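Local coordinates for xyloglucan-specific endo-beta-1,4-glucanase BoGH9A (Bacteroides ovatus, PDB 6DHT), which cleaves the beta-1,4-linked glucan backbone of xyloglucan internally, releasing xyloglucan oligosaccharides, at residues L222-M225 with L226-Q229; E392-E395 with A396-R399; G429-A432 with K433-F436. All coordinates share one frame; numbering follows the deposited sequence.

The three contacts follow one another along the chain, all within the glycosyl hydrolase family 9 part, whose helices form the (alpha/alpha)6 barrel of this family. Each is a local contact where a helix ends or begins or a loop turns. Contact 1 lies at the C-terminal end of helix 213-226. Contact 2 starts helix 395-416, and contact 3 folds the loop leading from that helix to helix 439-458. The centres of contacts 1 and 2 are about 34 Å apart, and contacts 1 and 3 lie on opposite sides of the chain's centre. With nearest atoms at least about 23 Å apart, each shapes its own helix end or connecting loop independently.

Contact 1: L222-M225 with L226-Q229; sequences LDWM and LTMQ
The indole of W224 and the thioether chain of M228, four residues on, meet at a slant beside the last turn of the helix. M228 CG lies above the plane of the ring system, offset toward its rim, 3.5 Å from W224 CZ2. The sulfur follows it: M228 SD stands 4.7 Å from the centroid of the W224 five-membered ring, 59° off its normal, an oblique Met-aromatic contact. Successive bends at chi2 and chi3 fold the flexible, polarisable methionine chain against the indole instead of letting it run straight past. The same indole has K174 as a cation-pi partner, and W224 NE1 makes a weak bond to S162.

T227 crosses the indole at about a right angle. Its hydroxyl, placed between backbone N and carbonyl carbon (chi1 75°), turns back to donate to W224 O, 2.7 Å from T227 OG1, in the carbonyl plane and on a lone pair. That carbonyl oxygen also takes T227 N at 2.9 Å, from above its plane, so two donors of one residue grip it; T227 OG1 meets S162 as well. Threonine suits this spot because its short hydroxyl can satisfy a carbonyl at a helix end.

L226 N still bonds to L222 O at 3.1 Å in the alpha-helical pattern, but T227 N and then M228 N reach back only three residues, to W224 O and M225 O. L226 and M225 pack against helices 292-309 and 265-281. A type I turn, L226 to Q229, follows directly, its closing bond weak; such tightening is characteristic of a helix C-terminus, here that of helix 213-226 in the family 9 domain.

Contact 2: E392-E395 with A396-R399; sequences ELNE and ADRR. With EDO (1,2-ethanediol), chain L.
L393 overlaps the guanidinium of R398, its CD1 methyl sitting over one face of the flat group, toward the rim, 3.6 Å from R398 CZ. The two side chains cross at about a right angle. R398 gets there through bends at chi2 and chi3, which fold the long chain back over the residue preceding the N-cap. Its edge keeps polar company: R398 NH1 gives a bond to a water at 2.6 Å, which in turn donates to L393 O, while R398 NE and NH2 both point at one oxygen of an ethanediol, probably from the crystallisation liquor, also held by D402.

N394 is the N-cap of helix 395-416. With CG lodged between its backbone N and carbonyl carbon (chi1 69°), its OD1 accepts D397 N at 2.8 Å, almost straight along the amide C=O. Asparagine suits the position because its short amide can stand in for a missing backbone acceptor. D397 answers through water: one molecule accepts from N394 N at 2.9 Å and donates to D397 OD2 at 2.8 Å, resembling a capping box with water inserted. D397 OD1 also forms a salt bridge with R359, and OD2 a hydrogen bond with Y350.

Chemically, N394 gives a first-turn N-H a side-chain acceptor, and the negative charge of D397 would probably interact favourably with the partial positive charge at the helix N-terminus, while R359 balances it.

Contact 3: G429-A432 with K433-F436; sequences GNDA and KDFF
D434 turns back over the loop that precedes it, starting with CB, which lies 3.0 Å from D431 O and over one face of the F435 ring, toward its rim. CG, set beside the backbone N (chi1 -69°), stays close to the same carbonyl oxygen. From there the carboxylate divides its work. OD1 rests 3.6 Å from D431 CB and forms a salt bridge with K443. OD2 receives G429 N at 2.9 Å and D431 N at 3.2 Å, the two donors arriving from opposite faces of the carboxylate plane, and a water that accepts from N430 N also donates to it. One aspartate oxygen thus takes two N-H groups of a tight loop directly and is linked to a third through water, a task for which a short acidic chain is well suited. The positive phi of G429, 117°, is a conformation that glycine, lacking CB, adopts easily.

A backbone bond and an Asx bond close the turn. D434 N bonds to D431 O at 2.8 Å, and D431 OD1 uses its anti lone pair to accept K433 N, also at 2.8 Å, an Asx turn leading into the short 3-10 segment. F435 sets the edge of its ring against G429 O, 3.6 Å from CZ.

Through K443, D434 ties this loop after helix 395-416 to helix 439-458, against which F436 also packs, while F435 leans on the loop residues P533 and D534.

Contact 1: L222-M225 with L226-Q229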
loop_
_atom_site.group_PDB
_atom_site.type_symbol
_atom_site.label_atom_id
_atom_site.label_comp_id
_atom_site.label_asym_id
_atom_site.label_seq_id
_atom_site.Cartn_x
_atom_site.Cartn_y
_atom_site.Cartn_z
ATOM N N LEU A 222 5.219 4.067 14.253
ATOM C CA LEU A 222 6.256 3.330 14.987
ATOM C C LEU A 222 6.260 3.668 16.479
ATOM O O LEU A 222 6.446 2.780 17.326
ATOM C CB LEU A 222 7.634 3.614 14.407
ATOM C CG LEU A 222 7.865 3.024 12.998
ATOM C CD1 LEU A 222 9.072 3.684 12.280
ATOM C CD2 LEU A 222 7.985 1.487 13.035
ATOM N N ASP A 223 6.060 4.940 16.791
ATOM C CA ASP A 223 6.071 5.369 18.192
ATOM C C ASP A 223 4.931 4.695 18.945
ATOM O O ASP A 223 5.111 4.219 20.075
ATOM C CB ASP A 223 5.945 6.883 18.274
ATOM C CG ASP A 223 6.399 7.440 19.599
ATOM O OD1 ASP A 223 7.260 6.804 20.244
ATOM O OD2 ASP A 223 5.911 8.527 19.959
ATOM N N TRP A 224 3.753 4.635 18.331
ATOM C CA TRP A 224 2.663 3.864 18.926
ATOM C C TRP A 224 3.031 2.377 19.065
ATOM O O TRP A 224 2.778 1.759 20.106
ATOM C CB TRP A 224 1.360 4.002 18.117
ATOM C CG TRP A 224 0.405 2.950 18.518
ATOM C CD1 TRP A 224 -0.172 2.815 19.743
ATOM C CD2 TRP A 224 -0.019 1.815 17.754
ATOM N NE1 TRP A 224 -0.953 1.697 19.777
ATOM C CE2 TRP A 224 -0.865 1.050 18.572
ATOM C CE3 TRP A 224 0.219 1.377 16.448
ATOM C CZ2 TRP A 224 -1.466 -0.114 18.124
ATOM C CZ3 TRP A 224 -0.389 0.225 16.013
ATOM C CH2 TRP A 224 -1.207 -0.507 16.835
ATOM N N MET A 225 3.614 1.780 18.019
ATOM C CA MET A 225 3.933 0.354 18.043
ATOM C C MET A 225 4.795 -0.021 19.256
ATOM O O MET A 225 4.578 -1.066 19.855
ATOM C CB MET A 225 4.637 -0.066 16.743
ATOM C CG MET A 225 3.753 -0.016 15.537
ATOM S SD MET A 225 4.579 -0.593 14.038
ATOM C CE MET A 225 4.430 -2.358 14.230
ATOM N N LEU A 226 5.765 0.822 19.592
ATOM C CA LEU A 226 6.612 0.593 20.769
ATOM C C LEU A 226 5.784 0.351 22.037
ATOM O O LEU A 226 6.163 -0.476 22.874
ATOM C CB LEU A 226 7.566 1.768 20.969
ATOM C CG LEU A 226 8.658 1.910 19.911
ATOM C CD1 LEU A 226 9.395 3.196 20.151
ATOM C CD2 LEU A 226 9.655 0.766 19.958
ATOM N N THR A 227 4.660 1.052 22.163
ATOM C CA THR A 227 3.799 0.934 23.351
ATOM C C THR A 227 2.991 -0.365 23.396
ATOM O O THR A 227 2.351 -0.673 24.408
ATOM C CB THR A 227 2.814 2.121 23.482
ATOM O OG1 THR A 227 1.737 1.998 22.537
ATOM C CG2 THR A 227 3.529 3.452 23.311
ATOM N N MET A 228 3.007 -1.134 22.319
ATOM C CA MET A 228 2.275 -2.384 22.233
ATOM C C MET A 228 3.106 -3.596 22.636
ATOM O O MET A 228 2.620 -4.731 22.517
ATOM C CB MET A 228 1.711 -2.555 20.821
ATOM C CG MET A 228 0.630 -1.554 20.510
ATOM S SD MET A 228 -0.938 -1.924 21.281
ATOM C CE MET A 228 -1.449 -3.237 20.242
ATOM N N GLN A 229 4.344 -3.341 23.065
ATOM C CA GLN A 229 5.246 -4.375 23.552
ATOM C C GLN A 229 5.223 -4.425 25.083
ATOM O O GLN A 229 5.429 -3.407 25.727
ATOM C CB GLN A 229 6.670 -4.097 23.074
ATOM C CG GLN A 229 7.641 -5.204 23.455
ATOM C CD GLN A 229 8.979 -5.078 22.772
ATOM O OE1 GLN A 229 9.575 -4.013 22.748
ATOM N NE2 GLN A 229 9.475 -6.189 22.271
#

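Contact 2: E392-E395 with A396-R399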
loop_
_atom_site.group_PDB
_atom_site.type_symbol
_atom_site.label_atom_id
_atom_site.label_comp_id
_atom_site.label_asym_id
_atom_site.label_seq_id
_atom_site.Cartn_x
_atom_site.Cartn_y
_atom_site.Cartn_z
ATOM N N GLU A 392 27.418 -4.855 0.704
ATOM C CA GLU A 392 28.519 -5.712 0.266
ATOM C C GLU A 392 28.426 -7.144 0.797
ATOM O O GLU A 392 29.027 -7.474 1.824
ATOM C CB GLU A 392 29.849 -5.103 0.706
ATOM C CG GLU A 392 30.120 -3.724 0.118
ATOM C CD GLU A 392 31.524 -3.229 0.419
ATOM O OE1 GLU A 392 32.276 -3.954 1.106
ATOM O OE2 GLU A 392 31.878 -2.118 -0.035
ATOM N N LEU A 393 27.710 -8.002 0.075
ATOM C CA LEU A 393 27.465 -9.360 0.534
ATOM C C LEU A 393 28.623 -10.303 0.224
ATOM O O LEU A 393 29.237 -10.222 -0.846
ATOM C CB LEU A 393 26.186 -9.914 -0.087
ATOM C CG LEU A 393 24.902 -9.168 0.277
ATOM C CD1 LEU A 393 23.756 -9.777 -0.484
ATOM C CD2 LEU A 393 24.650 -9.213 1.784
ATOM N N ASN A 394 28.907 -11.197 1.164
ATOM C CA ASN A 394 29.908 -12.232 0.948
ATOM C C ASN A 394 29.442 -13.287 -0.049
ATOM O O ASN A 394 28.310 -13.222 -0.553
ATOM C CB ASN A 394 30.333 -12.827 2.292
ATOM C CG ASN A 394 29.250 -13.648 2.963
ATOM O OD1 ASN A 394 28.288 -14.067 2.339
ATOM N ND2 ASN A 394 29.435 -13.910 4.256
ATOM N N GLU A 395 30.292 -14.251 -0.369
ATOM C CA GLU A 395 29.990 -15.222 -1.406
ATOM C C GLU A 395 28.688 -15.982 -1.147
ATOM O O GLU A 395 27.841 -16.082 -2.041
ATOM C CB GLU A 395 31.155 -16.216 -1.589
ATOM C CG GLU A 395 30.893 -17.180 -2.722
ATOM C CD GLU A 395 31.984 -18.212 -2.911
ATOM O OE1 GLU A 395 33.028 -18.129 -2.220
ATOM O OE2 GLU A 395 31.793 -19.097 -3.770
ATOM N N ALA A 396 28.507 -16.498 0.061
ATOM C CA ALA A 396 27.332 -17.296 0.376
ATOM C C ALA A 396 26.079 -16.413 0.313
ATOM O O ALA A 396 25.032 -16.846 -0.170
ATOM C CB ALA A 396 27.470 -17.931 1.755
ATOM N N ASP A 397 26.185 -15.197 0.835
ATOM C CA ASP A 397 25.035 -14.291 0.867
ATOM C C ASP A 397 24.655 -13.836 -0.540
ATOM O O ASP A 397 23.455 -13.702 -0.857
ATOM C CB ASP A 397 25.307 -13.083 1.752
ATOM C CG ASP A 397 25.237 -13.413 3.232
ATOM O OD1 ASP A 397 24.865 -14.552 3.566
ATOM O OD2 ASP A 397 25.541 -12.509 4.019
ATOM N N ARG A 398 25.642 -13.607 -1.392
ATOM C CA ARG A 398 25.376 -13.229 -2.770
ATOM C C ARG A 398 24.724 -14.375 -3.513
ATOM O O ARG A 398 23.786 -14.170 -4.295
ATOM C CB ARG A 398 26.672 -12.820 -3.460
ATOM C CG ARG A 398 26.414 -12.141 -4.772
ATOM C CD ARG A 398 26.395 -10.635 -4.594
ATOM N NE ARG A 398 25.039 -10.136 -4.469
ATOM C CZ ARG A 398 24.704 -8.983 -3.901
ATOM N NH1 ARG A 398 25.617 -8.173 -3.375
ATOM N NH2 ARG A 398 23.434 -8.651 -3.855
ATOM N N ARG A 399 25.148 -15.598 -3.235
ATOM C CA ARG A 399 24.564 -16.763 -3.865
ATOM C C ARG A 399 23.089 -16.890 -3.451
ATOM O O ARG A 399 22.228 -17.204 -4.282
ATOM C CB ARG A 399 25.350 -18.010 -3.466
ATOM C CG ARG A 399 24.906 -19.307 -4.130
ATOM C CD ARG A 399 25.260 -20.499 -3.244
ATOM N NE ARG A 399 26.587 -20.342 -2.642
ATOM C CZ ARG A 399 26.935 -20.772 -1.429
ATOM N NH1 ARG A 399 26.064 -21.407 -0.652
ATOM N NH2 ARG A 399 28.169 -20.560 -0.989
HETATM C C1 EDO L . 21.258 -10.492 -6.366
HETATM O O1 EDO L . 22.592 -10.752 -5.908
HETATM C C2 EDO L . 20.890 -9.045 -6.057
HETATM O O2 EDO L . 21.511 -8.190 -7.022
HETATM O O HOH W 1 28.175 -8.093 -2.791
HETATM O O HOH W 2 27.616 -10.699 3.693
HETATM O O HOH W 3 27.269 -15.755 5.264
#

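Contact 3: G429-A432 with K433-F436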
loop_
_atom_site.group_PDB
_atom_site.type_symbol
_atom_site.label_atom_id
_atom_site.label_comp_id
_atom_site.label_asym_id
_atom_site.label_seq_id
_atom_site.Cartn_x
_atom_site.Cartn_y
_atom_site.Cartn_z
ATOM N N GLY A 429 -5.787 -7.683 -14.847
ATOM C CA GLY A 429 -7.170 -7.348 -15.155
ATOM C C GLY A 429 -7.845 -8.211 -16.191
ATOM O O GLY A 429 -8.956 -7.891 -16.572
ATOM N N ASN A 430 -7.195 -9.285 -16.633
ATOM C CA ASN A 430 -7.784 -10.149 -17.659
ATOM C C ASN A 430 -8.010 -11.588 -17.211
ATOM O O ASN A 430 -8.233 -12.481 -18.045
ATOM C CB ASN A 430 -6.954 -10.132 -18.934
ATOM C CG ASN A 430 -7.782 -10.458 -20.172
ATOM O OD1 ASN A 430 -8.941 -10.054 -20.291
ATOM N ND2 ASN A 430 -7.191 -11.203 -21.083
ATOM N N ASP A 431 -7.980 -11.804 -15.902
ATOM C CA ASP A 431 -8.318 -13.092 -15.311
ATOM C C ASP A 431 -9.365 -12.838 -14.240
ATOM O O ASP A 431 -9.210 -11.926 -13.432
ATOM C CB ASP A 431 -7.070 -13.722 -14.689
ATOM C CG ASP A 431 -7.283 -15.170 -14.250
ATOM O OD1 ASP A 431 -8.231 -15.461 -13.497
ATOM O OD2 ASP A 431 -6.483 -16.028 -14.672
ATOM N N ALA A 432 -10.425 -13.638 -14.220
ATOM C CA ALA A 432 -11.506 -13.450 -13.251
ATOM C C ALA A 432 -11.000 -13.512 -11.814
ATOM O O ALA A 432 -11.573 -12.902 -10.921
ATOM C CB ALA A 432 -12.594 -14.496 -13.462
ATOM N N LYS A 433 -9.918 -14.244 -11.597
ATOM C CA LYS A 433 -9.384 -14.400 -10.257
ATOM C C LYS A 433 -8.621 -13.160 -9.805
ATOM O O LYS A 433 -8.147 -13.103 -8.671
ATOM C CB LYS A 433 -8.467 -15.621 -10.198
ATOM C CG LYS A 433 -9.230 -16.920 -10.374
ATOM C CD LYS A 433 -8.324 -18.127 -10.284
ATOM C CE LYS A 433 -9.156 -19.390 -10.116
ATOM N NZ LYS A 433 -8.317 -20.600 -9.930
ATOM N N ASP A 434 -8.490 -12.186 -10.699
ATOM C CA ASP A 434 -7.818 -10.922 -10.383
ATOM C C ASP A 434 -8.678 -10.031 -9.493
ATOM O O ASP A 434 -8.209 -8.981 -9.035
ATOM C CB ASP A 434 -7.535 -10.121 -11.650
ATOM C CG ASP A 434 -6.479 -10.736 -12.527
ATOM O OD1 ASP A 434 -5.762 -11.642 -12.049
ATOM O OD2 ASP A 434 -6.327 -10.273 -13.686
ATOM N N PHE A 435 -9.938 -10.411 -9.294
ATOM C CA PHE A 435 -10.911 -9.554 -8.606
ATOM C C PHE A 435 -11.429 -10.159 -7.320
ATOM O O PHE A 435 -11.967 -11.259 -7.304
ATOM C CB PHE A 435 -12.032 -9.213 -9.580
ATOM C CG PHE A 435 -11.506 -8.697 -10.874
ATOM C CD1 PHE A 435 -10.995 -7.416 -10.954
ATOM C CD2 PHE A 435 -11.447 -9.516 -11.988
ATOM C CE1 PHE A 435 -10.451 -6.939 -12.124
ATOM C CE2 PHE A 435 -10.907 -9.046 -13.167
ATOM C CZ PHE A 435 -10.388 -7.762 -13.232
ATOM N N PHE A 436 -11.265 -9.409 -6.237
ATOM C CA PHE A 436 -11.487 -9.882 -4.890
ATOM C C PHE A 436 -11.270 -8.702 -3.949
ATOM O O PHE A 436 -10.901 -7.629 -4.414
ATOM C CB PHE A 436 -10.536 -11.047 -4.533
ATOM C CG PHE A 436 -9.049 -10.711 -4.629
ATOM C CD1 PHE A 436 -8.366 -10.240 -3.531
ATOM C CD2 PHE A 436 -8.356 -10.924 -5.810
ATOM C CE1 PHE A 436 -7.026 -9.946 -3.613
ATOM C CE2 PHE A 436 -7.002 -10.624 -5.906
ATOM C CZ PHE A 436 -6.343 -10.148 -4.797
HETATM O O HOH W 4 -4.700 -10.633 -16.124
#